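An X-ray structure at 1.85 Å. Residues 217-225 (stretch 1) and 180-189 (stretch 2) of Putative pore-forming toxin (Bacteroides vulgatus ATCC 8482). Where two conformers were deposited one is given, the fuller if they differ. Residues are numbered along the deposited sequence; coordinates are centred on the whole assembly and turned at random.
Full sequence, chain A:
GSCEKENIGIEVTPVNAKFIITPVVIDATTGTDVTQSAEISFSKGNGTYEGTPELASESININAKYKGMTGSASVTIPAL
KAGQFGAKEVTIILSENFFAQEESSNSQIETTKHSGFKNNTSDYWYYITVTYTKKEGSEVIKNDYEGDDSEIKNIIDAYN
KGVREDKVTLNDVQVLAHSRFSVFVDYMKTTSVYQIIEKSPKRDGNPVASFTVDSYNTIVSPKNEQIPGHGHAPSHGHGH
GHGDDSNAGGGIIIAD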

# COMPACT_ATOMS: atom_id res chain seq x y z
N ASN A 217 2.96 4.91 2.35
CA ASN A 217 1.61 4.37 2.53
C ASN A 217 1.32 4.18 4.02
O ASN A 217 2.22 4.27 4.83
CB ASN A 217 1.38 3.07 1.74
CG ASN A 217 2.14 1.89 2.29
OD1 ASN A 217 3.36 1.90 2.38
ND2 ASN A 217 1.42 0.84 2.67
N THR A 218 0.08 3.89 4.35
CA THR A 218 -0.35 3.92 5.75
C THR A 218 -0.97 2.59 6.15
O THR A 218 -1.76 2.01 5.36
CB THR A 218 -1.28 5.06 5.96
OG1 THR A 218 -0.67 6.31 5.59
CG2 THR A 218 -1.75 5.17 7.45
N ILE A 219 -0.54 2.08 7.32
CA ILE A 219 -1.14 0.92 7.97
C ILE A 219 -1.81 1.33 9.32
O ILE A 219 -1.19 2.05 10.13
CB ILE A 219 -0.11 -0.17 8.15
CG1 ILE A 219 0.32 -0.72 6.76
CG2 ILE A 219 -0.66 -1.33 8.99
CD1 ILE A 219 1.53 -1.68 6.86
N VAL A 220 -3.05 0.92 9.52
CA VAL A 220 -3.81 1.23 10.74
C VAL A 220 -3.97 -0.10 11.52
O VAL A 220 -4.33 -1.14 10.94
CB VAL A 220 -5.22 1.78 10.38
CG1 VAL A 220 -6.03 2.18 11.68
CG2 VAL A 220 -5.09 2.96 9.48
N SER A 221 -3.74 -0.05 12.83
CA SER A 221 -3.65 -1.27 13.65
C SER A 221 -4.45 -1.03 14.93
O SER A 221 -3.91 -0.45 15.88
CB SER A 221 -2.22 -1.53 13.99
OG SER A 221 -1.42 -1.69 12.83
N PRO A 222 -5.74 -1.37 14.93
CA PRO A 222 -6.51 -1.31 16.18
C PRO A 222 -6.03 -2.41 17.14
O PRO A 222 -5.73 -3.52 16.70
CB PRO A 222 -7.95 -1.58 15.74
CG PRO A 222 -7.91 -1.53 14.19
CD PRO A 222 -6.54 -1.90 13.82
N LYS A 223 -5.89 -2.09 18.41
CA LYS A 223 -5.30 -2.98 19.39
C LYS A 223 -6.30 -3.21 20.51
O LYS A 223 -6.92 -2.24 21.01
CB LYS A 223 -4.08 -2.28 19.99
CG LYS A 223 -2.96 -2.08 18.98
CD LYS A 223 -2.30 -3.41 18.57
CE LYS A 223 -0.94 -3.17 17.84
NZ LYS A 223 -0.57 -4.36 17.02
N ASN A 224 -6.50 -4.48 20.86
CA ASN A 224 -7.34 -4.87 22.00
C ASN A 224 -6.43 -5.66 22.92
O ASN A 224 -6.06 -6.78 22.61
CB ASN A 224 -8.55 -5.68 21.56
CG ASN A 224 -9.67 -4.79 21.00
OD1 ASN A 224 -10.43 -4.17 21.74
ND2 ASN A 224 -9.77 -4.75 19.69
N GLU A 225 -6.05 -5.05 24.02
CA GLU A 225 -5.02 -5.58 24.92
C GLU A 225 -5.55 -5.86 26.31
O GLU A 225 -6.62 -5.37 26.69
CB GLU A 225 -3.94 -4.53 25.06
CG GLU A 225 -3.24 -4.29 23.76
CD GLU A 225 -2.22 -3.19 23.87
OE1 GLU A 225 -2.31 -2.38 24.85
OE2 GLU A 225 -1.34 -3.15 22.96
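Stretch 2, residues 180-189: RFSVFVDYMK

Antiparallel β-strands pair by alternating narrow and wide rungs, and successive side chains fall on alternate faces. Residues 180-189 illustrate the principle. This extended strand runs antiparallel to 217-225, their N-to-C directions 161° apart and their axes approaching to 4.6 Å, with Arg180 against Glu225 and Met188 (selenomethionine) against Asn217.

Hydrogen-bonded pairs recur at every second residue. Phe184 N to Ser221 O is 3.0 Å and Ser221 N to Phe184 O 2.8 Å; Asp186 N reaches Ile219 O at 2.8 Å. Between them lie the non-hydrogen-bonded pairs, the tightest being Pro222 with Val183, CA to CA 4.3 Å. Pro222 has no amide hydrogen to offer, and its non-hydrogen-bonded pairing with Val183 uses none.

One face carries Val220, Pro222, Val183 and Val185. Here the fit is diagonal: Val220 CG1 lies 3.7 Å from Val183 CG1 but 4.5 Å from Val185 CG2, while Pro222 CB meets Phe181 CE1 at 4.1 Å. On the other face, small Ser221 stands opposite bulky Phe184, whose ring slants toward Lys223; Lys223 CG lies at the ring edge, 3.5 Å from Phe184 CD1. Beside Ser221, a water oxygen bridges Ser221 OG and Asp186 OD1, 2.5 Å from each, across a 4.5 Å separation of those two atoms. Farther along, Ile219 CD1 reaches diagonally to Met188 CG at 4.1 Å.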

# COMPACT_ATOMS: atom_id res chain seq x y z
N ARG A 180 -8.37 -3.27 26.74
CA ARG A 180 -7.71 -1.97 26.70
C ARG A 180 -7.50 -1.69 25.23
O ARG A 180 -6.67 -2.34 24.56
CB ARG A 180 -6.38 -2.04 27.46
CG ARG A 180 -5.60 -0.77 27.49
CD ARG A 180 -4.29 -0.97 28.22
NE ARG A 180 -3.81 0.29 28.75
CZ ARG A 180 -4.31 0.91 29.82
NH1 ARG A 180 -5.33 0.38 30.52
NH2 ARG A 180 -3.80 2.08 30.20
N PHE A 181 -8.29 -0.76 24.71
CA PHE A 181 -8.35 -0.49 23.28
C PHE A 181 -7.63 0.79 22.92
O PHE A 181 -7.78 1.80 23.61
CB PHE A 181 -9.82 -0.42 22.84
CG PHE A 181 -10.01 -0.02 21.38
CD1 PHE A 181 -10.00 -0.98 20.38
CD2 PHE A 181 -10.16 1.31 21.02
CE1 PHE A 181 -10.11 -0.59 19.02
CE2 PHE A 181 -10.32 1.70 19.70
CZ PHE A 181 -10.28 0.73 18.69
N SER A 182 -6.93 0.76 21.80
CA SER A 182 -6.26 1.90 21.23
C SER A 182 -6.01 1.68 19.75
O SER A 182 -6.23 0.58 19.22
CB SER A 182 -4.93 2.19 21.95
OG SER A 182 -4.01 1.12 21.78
N VAL A 183 -5.55 2.72 19.08
CA VAL A 183 -5.26 2.57 17.65
C VAL A 183 -3.85 3.09 17.35
O VAL A 183 -3.51 4.17 17.73
CB VAL A 183 -6.30 3.32 16.80
CG1 VAL A 183 -6.02 3.13 15.30
CG2 VAL A 183 -7.71 2.83 17.14
N PHE A 184 -3.08 2.31 16.61
CA PHE A 184 -1.85 2.77 15.97
C PHE A 184 -2.07 3.10 14.50
O PHE A 184 -2.84 2.45 13.81
CB PHE A 184 -0.72 1.73 16.07
CG PHE A 184 -0.20 1.51 17.45
CD1 PHE A 184 -0.82 0.61 18.32
CD2 PHE A 184 0.97 2.12 17.84
CE1 PHE A 184 -0.29 0.39 19.62
CE2 PHE A 184 1.48 1.92 19.12
CZ PHE A 184 0.84 1.04 19.99
N VAL A 185 -1.39 4.14 14.04
CA VAL A 185 -1.27 4.46 12.63
C VAL A 185 0.22 4.53 12.32
O VAL A 185 0.95 5.32 12.93
CB VAL A 185 -1.97 5.79 12.29
CG1 VAL A 185 -1.78 6.13 10.81
CG2 VAL A 185 -3.46 5.71 12.68
N ASP A 186 0.67 3.72 11.36
CA ASP A 186 2.05 3.73 10.96
C ASP A 186 2.17 4.26 9.55
O ASP A 186 1.51 3.75 8.67
CB ASP A 186 2.64 2.34 11.03
CG ASP A 186 2.83 1.85 12.48
OD1 ASP A 186 1.86 1.37 13.06
OD2 ASP A 186 3.94 1.96 13.02
N TYR A 187 3.04 5.24 9.36
CA TYR A 187 3.44 5.70 8.06
C TYR A 187 4.70 4.99 7.67
O TYR A 187 5.68 5.05 8.35
CB TYR A 187 3.70 7.22 8.08
CG TYR A 187 2.54 8.10 8.41
CD1 TYR A 187 1.24 7.67 8.28
CD2 TYR A 187 2.75 9.42 8.77
CE1 TYR A 187 0.19 8.49 8.54
CE2 TYR A 187 1.70 10.26 9.04
CZ TYR A 187 0.41 9.76 8.94
OH TYR A 187 -0.68 10.56 9.19
N MSE A 188 4.63 4.30 6.54
CA MSE A 188 5.68 3.49 5.98
C MSE A 188 6.35 4.30 4.84
O MSE A 188 5.65 4.95 4.03
CB MSE A 188 5.05 2.22 5.37
CG MSE A 188 4.09 1.41 6.29
SE MSE A 188 4.99 0.91 7.92
CE MSE A 188 6.51 -0.00 7.18
N LYS A 189 7.68 4.32 4.85
CA LYS A 189 8.50 4.94 3.80
C LYS A 189 9.27 3.83 3.11
O LYS A 189 10.01 3.11 3.75
CB LYS A 189 9.49 5.94 4.39
CG LYS A 189 10.36 6.60 3.29
CD LYS A 189 11.25 7.68 3.82
CE LYS A 189 12.58 7.15 4.26
NZ LYS A 189 13.57 8.28 4.35
O HOH W 1 -4.51 -0.87 23.44
O HOH W 2 -0.45 0.63 12.46